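Local coordinates for NADPH-quinone reductase (Pediococcus pentosaceus ATCC 25745, PDB 3HA2), which probably binds FMN and transfers electrons from NAD(P)H to quinones, this chain being the flavodoxin-like part of a longer protein, at residues L4-H9 against D53-E58; L57-Y62 against L95-S100. All blocks are in the same frame, centred on the assembly; numbering follows the deposited sequence.

Interaction 1: residues L4-H9 against D53-E58; sequences LIIVAH and DRIILE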
ATOM      1  N   LEU A   4       9.434 -19.236  -2.949  1.00 21.30           N
ATOM      2  CA  LEU A   4       9.112 -18.803  -1.606  1.00 20.70           C
ATOM      3  C   LEU A   4       7.753 -18.124  -1.643  1.00 21.38           C
ATOM      4  O   LEU A   4       7.555 -17.158  -2.386  1.00 21.43           O
ATOM      5  CB  LEU A   4      10.175 -17.785  -1.116  1.00 20.69           C
ATOM      6  CG  LEU A   4       9.975 -17.158   0.268  1.00 20.06           C
ATOM      7  CD1 LEU A   4       9.949 -18.224   1.385  1.00 21.00           C
ATOM      8  CD2 LEU A   4      11.069 -16.115   0.535  1.00 19.93           C
ATOM      9  N   ILE A   5       6.820 -18.625  -0.837  1.00 21.33           N
ATOM     10  CA  ILE A   5       5.502 -18.013  -0.737  1.00 21.76           C
ATOM     11  C   ILE A   5       5.395 -17.280   0.601  1.00 21.86           C
ATOM     12  O   ILE A   5       5.370 -17.904   1.665  1.00 22.27           O
ATOM     13  CB  ILE A   5       4.379 -19.045  -0.920  1.00 22.36           C
ATOM     14  CG1 ILE A   5       4.584 -19.829  -2.234  1.00 21.51           C
ATOM     15  CG2 ILE A   5       2.998 -18.347  -0.928  1.00 21.61           C
ATOM     16  CD1 ILE A   5       3.616 -20.981  -2.369  1.00 25.13           C
ATOM     17  N   ILE A   6       5.358 -15.948   0.520  1.00 21.62           N
ATOM     18  CA  ILE A   6       5.191 -15.082   1.693  1.00 22.42           C
ATOM     19  C   ILE A   6       3.696 -14.931   1.945  1.00 23.09           C
ATOM     20  O   ILE A   6       2.986 -14.268   1.175  1.00 22.84           O
ATOM     21  CB  ILE A   6       5.769 -13.662   1.464  1.00 22.18           C
ATOM     22  CG1 ILE A   6       7.237 -13.711   1.010  1.00 22.78           C
ATOM     23  CG2 ILE A   6       5.598 -12.803   2.743  1.00 23.52           C
ATOM     24  CD1 ILE A   6       8.162 -14.438   1.971  1.00 25.27           C
ATOM     25  N   VAL A   7       3.234 -15.576   3.002  1.00 23.66           N
ATOM     26  CA  VAL A   7       1.809 -15.658   3.303  1.00 24.66           C
ATOM     27  C   VAL A   7       1.492 -14.581   4.320  1.00 25.59           C
ATOM     28  O   VAL A   7       1.799 -14.724   5.512  1.00 24.17           O
ATOM     29  CB  VAL A   7       1.427 -17.059   3.824  1.00 24.63           C
ATOM     30  CG1 VAL A   7      -0.078 -17.159   4.125  1.00 24.89           C
ATOM     31  CG2 VAL A   7       1.826 -18.108   2.807  1.00 26.05           C
ATOM     32  N   ALA A   8       0.898 -13.497   3.833  1.00 27.34           N
ATOM     33  CA  ALA A   8       0.655 -12.315   4.645  1.00 30.36           C
ATOM     34  C   ALA A   8      -0.822 -12.140   4.932  1.00 32.74           C
ATOM     35  O   ALA A   8      -1.371 -11.065   4.720  1.00 34.47           O
ATOM     36  CB  ALA A   8       1.222 -11.063   3.968  1.00 29.46           C
ATOM     37  N   HIS A   9      -1.482 -13.209   5.358  1.00 36.15           N
ATOM     38  CA  HIS A   9      -2.842 -13.072   5.871  1.00 38.79           C
ATOM     39  C   HIS A   9      -2.695 -12.683   7.336  1.00 40.25           C
ATOM     40  O   HIS A   9      -1.977 -13.365   8.074  1.00 40.80           O
ATOM     41  CB  HIS A   9      -3.628 -14.360   5.720  1.00 39.01           C
ATOM     42  CG  HIS A   9      -5.077 -14.212   6.055  1.00 41.58           C
ATOM     43  ND1 HIS A   9      -6.065 -14.225   5.094  1.00 43.90           N
ATOM     44  CD2 HIS A   9      -5.706 -14.034   7.241  1.00 44.16           C
ATOM     45  CE1 HIS A   9      -7.242 -14.064   5.676  1.00 44.76           C
ATOM     46  NE2 HIS A   9      -7.053 -13.955   6.979  1.00 44.81           N
ATOM     47  N   ASP A  53      14.145 -18.403  -6.049  1.00 22.93           N
ATOM     48  CA  ASP A  53      14.159 -17.829  -7.397  1.00 23.08           C
ATOM     49  C   ASP A  53      12.853 -17.128  -7.737  1.00 22.60           C
ATOM     50  O   ASP A  53      12.841 -16.144  -8.465  1.00 23.02           O
ATOM     51  CB  ASP A  53      14.391 -18.936  -8.439  1.00 23.51           C
ATOM     52  CG  ASP A  53      15.631 -19.742  -8.157  1.00 24.95           C
ATOM     53  OD1 ASP A  53      16.728 -19.143  -8.197  1.00 26.66           O
ATOM     54  OD2 ASP A  53      15.515 -20.965  -7.891  1.00 25.36           O
ATOM     55  N   ARG A  54      11.751 -17.653  -7.234  1.00 21.84           N
ATOM     56  CA  ARG A  54      10.453 -17.036  -7.462  1.00 21.43           C
ATOM     57  C   ARG A  54       9.849 -16.706  -6.103  1.00 20.97           C
ATOM     58  O   ARG A  54       9.740 -17.569  -5.238  1.00 22.13           O
ATOM     59  CB  ARG A  54       9.524 -17.977  -8.239  1.00 20.83           C
ATOM     60  CG  ARG A  54       8.132 -17.408  -8.461  1.00 21.36           C
ATOM     61  CD  ARG A  54       7.286 -18.344  -9.342  1.00 20.95           C
ATOM     62  NE  ARG A  54       7.843 -18.453 -10.688  1.00 22.44           N
ATOM     63  CZ  ARG A  54       7.452 -19.347 -11.594  1.00 26.27           C
ATOM     64  NH1 ARG A  54       6.497 -20.230 -11.306  1.00 27.86           N
ATOM     65  NH2 ARG A  54       8.035 -19.370 -12.790  1.00 25.15           N
ATOM     66  N   ILE A  55       9.471 -15.446  -5.935  1.00 21.73           N
ATOM     67  CA  ILE A  55       8.963 -14.943  -4.676  1.00 21.48           C
ATOM     68  C   ILE A  55       7.519 -14.555  -4.933  1.00 21.66           C
ATOM     69  O   ILE A  55       7.238 -13.708  -5.787  1.00 21.76           O
ATOM     70  CB  ILE A  55       9.742 -13.677  -4.172  1.00 21.58           C
ATOM     71  CG1 ILE A  55      11.284 -13.793  -4.344  1.00 21.03           C
ATOM     72  CG2 ILE A  55       9.333 -13.330  -2.736  1.00 21.70           C
ATOM     73  CD1 ILE A  55      11.959 -14.983  -3.640  1.00 21.29           C
ATOM     74  N   ILE A  56       6.611 -15.188  -4.207  1.00 21.95           N
ATOM     75  CA  ILE A  56       5.199 -14.904  -4.359  1.00 22.55           C
ATOM     76  C   ILE A  56       4.676 -14.244  -3.090  1.00 22.51           C
ATOM     77  O   ILE A  56       4.884 -14.745  -1.985  1.00 22.57           O
ATOM     78  CB  ILE A  56       4.429 -16.188  -4.681  1.00 22.56           C
ATOM     79  CG1 ILE A  56       4.775 -16.645  -6.105  1.00 23.01           C
ATOM     80  CG2 ILE A  56       2.933 -15.991  -4.481  1.00 23.78           C
ATOM     81  CD1 ILE A  56       4.366 -18.083  -6.419  1.00 24.50           C
ATOM     82  N   LEU A  57       4.018 -13.107  -3.245  1.00 21.78           N
ATOM     83  CA  LEU A  57       3.398 -12.474  -2.086  1.00 21.89           C
ATOM     84  C   LEU A  57       1.926 -12.798  -2.133  1.00 21.59           C
ATOM     85  O   LEU A  57       1.243 -12.497  -3.119  1.00 22.35           O
ATOM     86  CB  LEU A  57       3.586 -10.967  -2.115  1.00 21.52           C
ATOM     87  CG  LEU A  57       5.021 -10.486  -2.356  1.00 22.20           C
ATOM     88  CD1 LEU A  57       5.009  -8.942  -2.320  1.00 22.13           C
ATOM     89  CD2 LEU A  57       6.031 -11.070  -1.367  1.00 24.07           C
ATOM     90  N   GLU A  58       1.452 -13.412  -1.056  1.00 21.30           N
ATOM     91  CA  GLU A  58       0.098 -13.963  -0.987  1.00 21.70           C
ATOM     92  C   GLU A  58      -0.683 -13.271   0.139  1.00 22.84           C
ATOM     93  O   GLU A  58      -0.375 -13.433   1.344  1.00 22.62           O
ATOM     94  CB  GLU A  58       0.188 -15.477  -0.750  1.00 21.69           C
ATOM     95  CG  GLU A  58      -1.146 -16.173  -0.646  1.00 23.54           C
ATOM     96  CD  GLU A  58      -1.051 -17.656  -0.890  1.00 24.71           C
ATOM     97  OE1 GLU A  58      -0.173 -18.100  -1.671  1.00 26.70           O
ATOM     98  OE2 GLU A  58      -1.880 -18.383  -0.304  1.00 26.23           O
TER
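The Glu-58 side chain rises from the face of the sheet that also carries Ile-5, and its acid leans against Ile-5. Its CG is anti to the backbone N (chi1 180°) and the chain stays extended beyond it. The acid crosses Ile-5 obliquely, and Glu-58 OE1 comes to 3.3 Å from Ile-5 CG2, a tight oxygen-methyl approach. The same methyl, anti to its own backbone N, lies beside Glu-58 CB. The acid is buried, which would tend to raise its pKa, while the hydrogen bond of OE1 with Tyr-160 OH of helix 150-165 would work against this. Val-7 and Ile-56 share this face.

On the other face Ile-6 and Leu-57 lie side by side and point the same way. Leu-57 CG is anti to the carbonyl carbon (chi1 -50°), and its CD2 packs 3.8 Å from Ile-6 CG1. Trp-73 of helix 68-77 packs on both side chains. Toward the N-terminal ends of the strands, on this face too, Leu-4 CB meets Ile-55 CD1 at 4.2 Å.

The segments carry neighbouring parallel strands, 3-7 and the central 54-60, of the five-stranded flavodoxin-like sheet of order 2-1-3-4-5. Five backbone hydrogen bonds join them, nearly along the C=O axes. Ile-56 N to Leu-4 O is the straightest, at 2.8 Å and 176°. Ile-6 N binds Ile-56 O, and Glu-58 N binds Ile-6 O. The last bond, Ala-8 N to Glu-58 O, lies just past the end of strand 3-7. The His-9 side chain leads away from strand 54-60 and lies near a bound sulfate.

Interaction 2: residues L57-Y62 against L95-S100; sequences LEFPLY and LGIVVS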
ATOM      1  N   LEU A  57       4.018 -13.107  -3.245  1.00 21.78           N
ATOM      2  CA  LEU A  57       3.398 -12.474  -2.086  1.00 21.89           C
ATOM      3  C   LEU A  57       1.926 -12.798  -2.133  1.00 21.59           C
ATOM      4  O   LEU A  57       1.243 -12.497  -3.119  1.00 22.35           O
ATOM      5  CB  LEU A  57       3.586 -10.967  -2.115  1.00 21.52           C
ATOM      6  CG  LEU A  57       5.021 -10.486  -2.356  1.00 22.20           C
ATOM      7  CD1 LEU A  57       5.009  -8.942  -2.320  1.00 22.13           C
ATOM      8  CD2 LEU A  57       6.031 -11.070  -1.367  1.00 24.07           C
ATOM      9  N   GLU A  58       1.452 -13.412  -1.056  1.00 21.30           N
ATOM     10  CA  GLU A  58       0.098 -13.963  -0.987  1.00 21.70           C
ATOM     11  C   GLU A  58      -0.683 -13.271   0.139  1.00 22.84           C
ATOM     12  O   GLU A  58      -0.375 -13.433   1.344  1.00 22.62           O
ATOM     13  CB  GLU A  58       0.188 -15.477  -0.750  1.00 21.69           C
ATOM     14  CG  GLU A  58      -1.146 -16.173  -0.646  1.00 23.54           C
ATOM     15  CD  GLU A  58      -1.051 -17.656  -0.890  1.00 24.71           C
ATOM     16  OE1 GLU A  58      -0.173 -18.100  -1.671  1.00 26.70           O
ATOM     17  OE2 GLU A  58      -1.880 -18.383  -0.304  1.00 26.23           O
ATOM     18  N   PHE A  59      -1.706 -12.511  -0.241  1.00 22.55           N
ATOM     19  CA  PHE A  59      -2.410 -11.690   0.743  1.00 22.97           C
ATOM     20  C   PHE A  59      -3.840 -11.340   0.328  1.00 23.17           C
ATOM     21  O   PHE A  59      -4.165 -11.367  -0.860  1.00 23.85           O
ATOM     22  CB  PHE A  59      -1.604 -10.399   0.986  1.00 21.84           C
ATOM     23  CG  PHE A  59      -1.350  -9.569  -0.276  1.00 22.87           C
ATOM     24  CD1 PHE A  59      -0.212  -9.775  -1.071  1.00 23.38           C
ATOM     25  CD2 PHE A  59      -2.260  -8.586  -0.667  1.00 22.57           C
ATOM     26  CE1 PHE A  59       0.012  -9.012  -2.236  1.00 22.71           C
ATOM     27  CE2 PHE A  59      -2.040  -7.812  -1.825  1.00 23.31           C
ATOM     28  CZ  PHE A  59      -0.899  -8.026  -2.606  1.00 22.62           C
ATOM     29  N   PRO A  60      -4.688 -10.994   1.309  1.00 24.57           N
ATOM     30  CA  PRO A  60      -6.018 -10.455   1.005  1.00 24.67           C
ATOM     31  C   PRO A  60      -5.955  -8.965   0.702  1.00 24.84           C
ATOM     32  O   PRO A  60      -5.129  -8.232   1.257  1.00 24.77           O
ATOM     33  CB  PRO A  60      -6.792 -10.717   2.291  1.00 25.03           C
ATOM     34  CG  PRO A  60      -5.760 -10.610   3.369  1.00 25.78           C
ATOM     35  CD  PRO A  60      -4.468 -11.141   2.763  1.00 23.97           C
ATOM     36  N   LEU A  61      -6.830  -8.514  -0.178  1.00 25.07           N
ATOM     37  CA  LEU A  61      -6.858  -7.110  -0.545  1.00 25.82           C
ATOM     38  C   LEU A  61      -7.621  -6.343   0.560  1.00 27.23           C
ATOM     39  O   LEU A  61      -8.792  -6.637   0.850  1.00 27.91           O
ATOM     40  CB  LEU A  61      -7.536  -6.970  -1.910  1.00 26.23           C
ATOM     41  CG  LEU A  61      -7.477  -5.616  -2.597  1.00 25.36           C
ATOM     42  CD1 LEU A  61      -6.072  -5.391  -3.146  1.00 26.29           C
ATOM     43  CD2 LEU A  61      -8.542  -5.501  -3.700  1.00 25.58           C
ATOM     44  N   TYR A  62      -6.936  -5.409   1.209  1.00 27.46           N
ATOM     45  CA  TYR A  62      -7.534  -4.601   2.275  1.00 27.90           C
ATOM     46  C   TYR A  62      -7.491  -3.156   1.788  1.00 27.25           C
ATOM     47  O   TYR A  62      -6.404  -2.618   1.558  1.00 26.82           O
ATOM     48  CB  TYR A  62      -6.698  -4.722   3.555  1.00 29.19           C
ATOM     49  CG  TYR A  62      -6.912  -5.986   4.372  1.00 30.26           C
ATOM     50  CD1 TYR A  62      -7.708  -7.019   3.898  1.00 32.60           C
ATOM     51  CD2 TYR A  62      -6.311  -6.136   5.623  1.00 32.64           C
ATOM     52  CE1 TYR A  62      -7.917  -8.171   4.627  1.00 33.04           C
ATOM     53  CE2 TYR A  62      -6.521  -7.297   6.371  1.00 34.28           C
ATOM     54  CZ  TYR A  62      -7.317  -8.309   5.847  1.00 32.84           C
ATOM     55  OH  TYR A  62      -7.545  -9.479   6.538  1.00 34.53           O
ATOM     56  N   LEU A  95       8.847 -12.030  -9.337  1.00 22.34           N
ATOM     57  CA  LEU A  95       7.928 -11.586  -8.289  1.00 21.98           C
ATOM     58  C   LEU A  95       6.521 -11.925  -8.749  1.00 21.82           C
ATOM     59  O   LEU A  95       6.119 -11.512  -9.835  1.00 21.93           O
ATOM     60  CB  LEU A  95       8.017 -10.083  -8.055  1.00 22.00           C
ATOM     61  CG  LEU A  95       7.083  -9.566  -6.944  1.00 22.71           C
ATOM     62  CD1 LEU A  95       7.467 -10.159  -5.544  1.00 23.18           C
ATOM     63  CD2 LEU A  95       7.036  -8.030  -6.889  1.00 23.05           C
ATOM     64  N   GLY A  96       5.795 -12.670  -7.922  1.00 21.19           N
ATOM     65  CA  GLY A  96       4.392 -13.003  -8.186  1.00 21.58           C
ATOM     66  C   GLY A  96       3.508 -12.492  -7.063  1.00 22.21           C
ATOM     67  O   GLY A  96       3.970 -12.243  -5.937  1.00 22.30           O
ATOM     68  N   ILE A  97       2.229 -12.352  -7.369  1.00 22.60           N
ATOM     69  CA  ILE A  97       1.243 -11.841  -6.427  1.00 22.48           C
ATOM     70  C   ILE A  97       0.038 -12.760  -6.482  1.00 22.51           C
ATOM     71  O   ILE A  97      -0.540 -12.975  -7.565  1.00 23.12           O
ATOM     72  CB  ILE A  97       0.804 -10.395  -6.821  1.00 22.55           C
ATOM     73  CG1 ILE A  97       2.008  -9.431  -6.836  1.00 23.06           C
ATOM     74  CG2 ILE A  97      -0.365  -9.915  -5.908  1.00 24.57           C
ATOM     75  CD1 ILE A  97       2.637  -9.168  -5.484  1.00 26.30           C
ATOM     76  N   VAL A  98      -0.326 -13.338  -5.339  1.00 22.04           N
ATOM     77  CA  VAL A  98      -1.604 -14.064  -5.218  1.00 22.70           C
ATOM     78  C   VAL A  98      -2.490 -13.226  -4.297  1.00 23.27           C
ATOM     79  O   VAL A  98      -2.313 -13.252  -3.080  1.00 22.96           O
ATOM     80  CB  VAL A  98      -1.410 -15.496  -4.667  1.00 22.67           C
ATOM     81  CG1 VAL A  98      -2.786 -16.229  -4.526  1.00 23.15           C
ATOM     82  CG2 VAL A  98      -0.481 -16.290  -5.614  1.00 23.26           C
ATOM     83  N   VAL A  99      -3.409 -12.452  -4.890  1.00 23.15           N
ATOM     84  CA  VAL A  99      -4.212 -11.490  -4.132  1.00 22.79           C
ATOM     85  C   VAL A  99      -5.669 -11.918  -4.088  1.00 23.58           C
ATOM     86  O   VAL A  99      -6.274 -12.174  -5.122  1.00 22.86           O
ATOM     87  CB  VAL A  99      -4.046 -10.020  -4.673  1.00 22.10           C
ATOM     88  CG1 VAL A  99      -4.367  -9.916  -6.191  1.00 22.41           C
ATOM     89  CG2 VAL A  99      -4.890  -9.055  -3.857  1.00 22.07           C
ATOM     90  N   SER A 100      -6.216 -12.045  -2.885  1.00 24.18           N
ATOM     91  CA  SER A 100      -7.580 -12.535  -2.764  1.00 26.13           C
ATOM     92  C   SER A 100      -8.512 -11.384  -2.393  1.00 26.52           C
ATOM     93  O   SER A 100      -8.102 -10.431  -1.699  1.00 26.06           O
ATOM     94  CB  SER A 100      -7.651 -13.706  -1.774  1.00 26.18           C
ATOM     95  OG  SER A 100      -7.249 -13.284  -0.495  1.00 31.53           O
TER
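Phe-59 CG sits between its backbone N and carbonyl carbon, the crowded position (chi1 57°), and the ring swings toward strand 94-101. Val-99 CG2 and Ile-97 CG2 are anti to their own backbone N. Both methyls meet the ring obliquely. Phe-59 CE2 is 3.7 Å from Val-99 CG2, and Phe-59 CE1 is 3.8 Å from Ile-97 CG2. An alanine in place of Phe-59 would lose the ring contacts with Val-99 and Ile-97 and would probably loosen the packing between these strands. Leu-57 continues the row, its CB 3.9 Å from Ile-97 CD1, and Phe-125 of helix 123-131 packs on Leu-57 and Ile-97.

These are the third and fourth strands across the parallel sheet of the flavodoxin-like fold. Leu-57 N donates to Gly-96 O at 2.8 Å from above the carbonyl plane. Phe-59 N approaches Val-98 O nearly along the C=O axis, at 3.0 Å. Pro-60 CA makes a CA-H...O contact with Ser-100 O, 3.4 Å from CA to O.

On the opposite face, Glu-58 CG lies alongside Val-98 CB. Just past the end of strand 54-60, Leu-61 N binds Ser-100 O at 2.8 Å, and Leu-61 CB packs on Val-99 CG2.

Interactions 1 and 2 lie on the two edges of strand 54-60, with centres about 8 Å apart, and share Leu-57 and Glu-58. Its backbone thus bonds to 3-7 on one side and 94-101 on the other. Ile-55 O probably accepts a hydrogen bond from Gly-96 N at 2.8 Å, extending interaction 2 into the range of interaction 1. Ile-56 CG2 also packs on Val-98 CG2 at 3.6 Å. Toward the C-terminal ends, Ala-8 O meets Pro-60 CD at 3.7 Å. Sulfate, probably from the crystallisation liquor, is bound about 3 Å from the His-9 side chain, and about 6 Å from that of Ser-100. In flavodoxin-like proteins FMN binds at this end of the sheet.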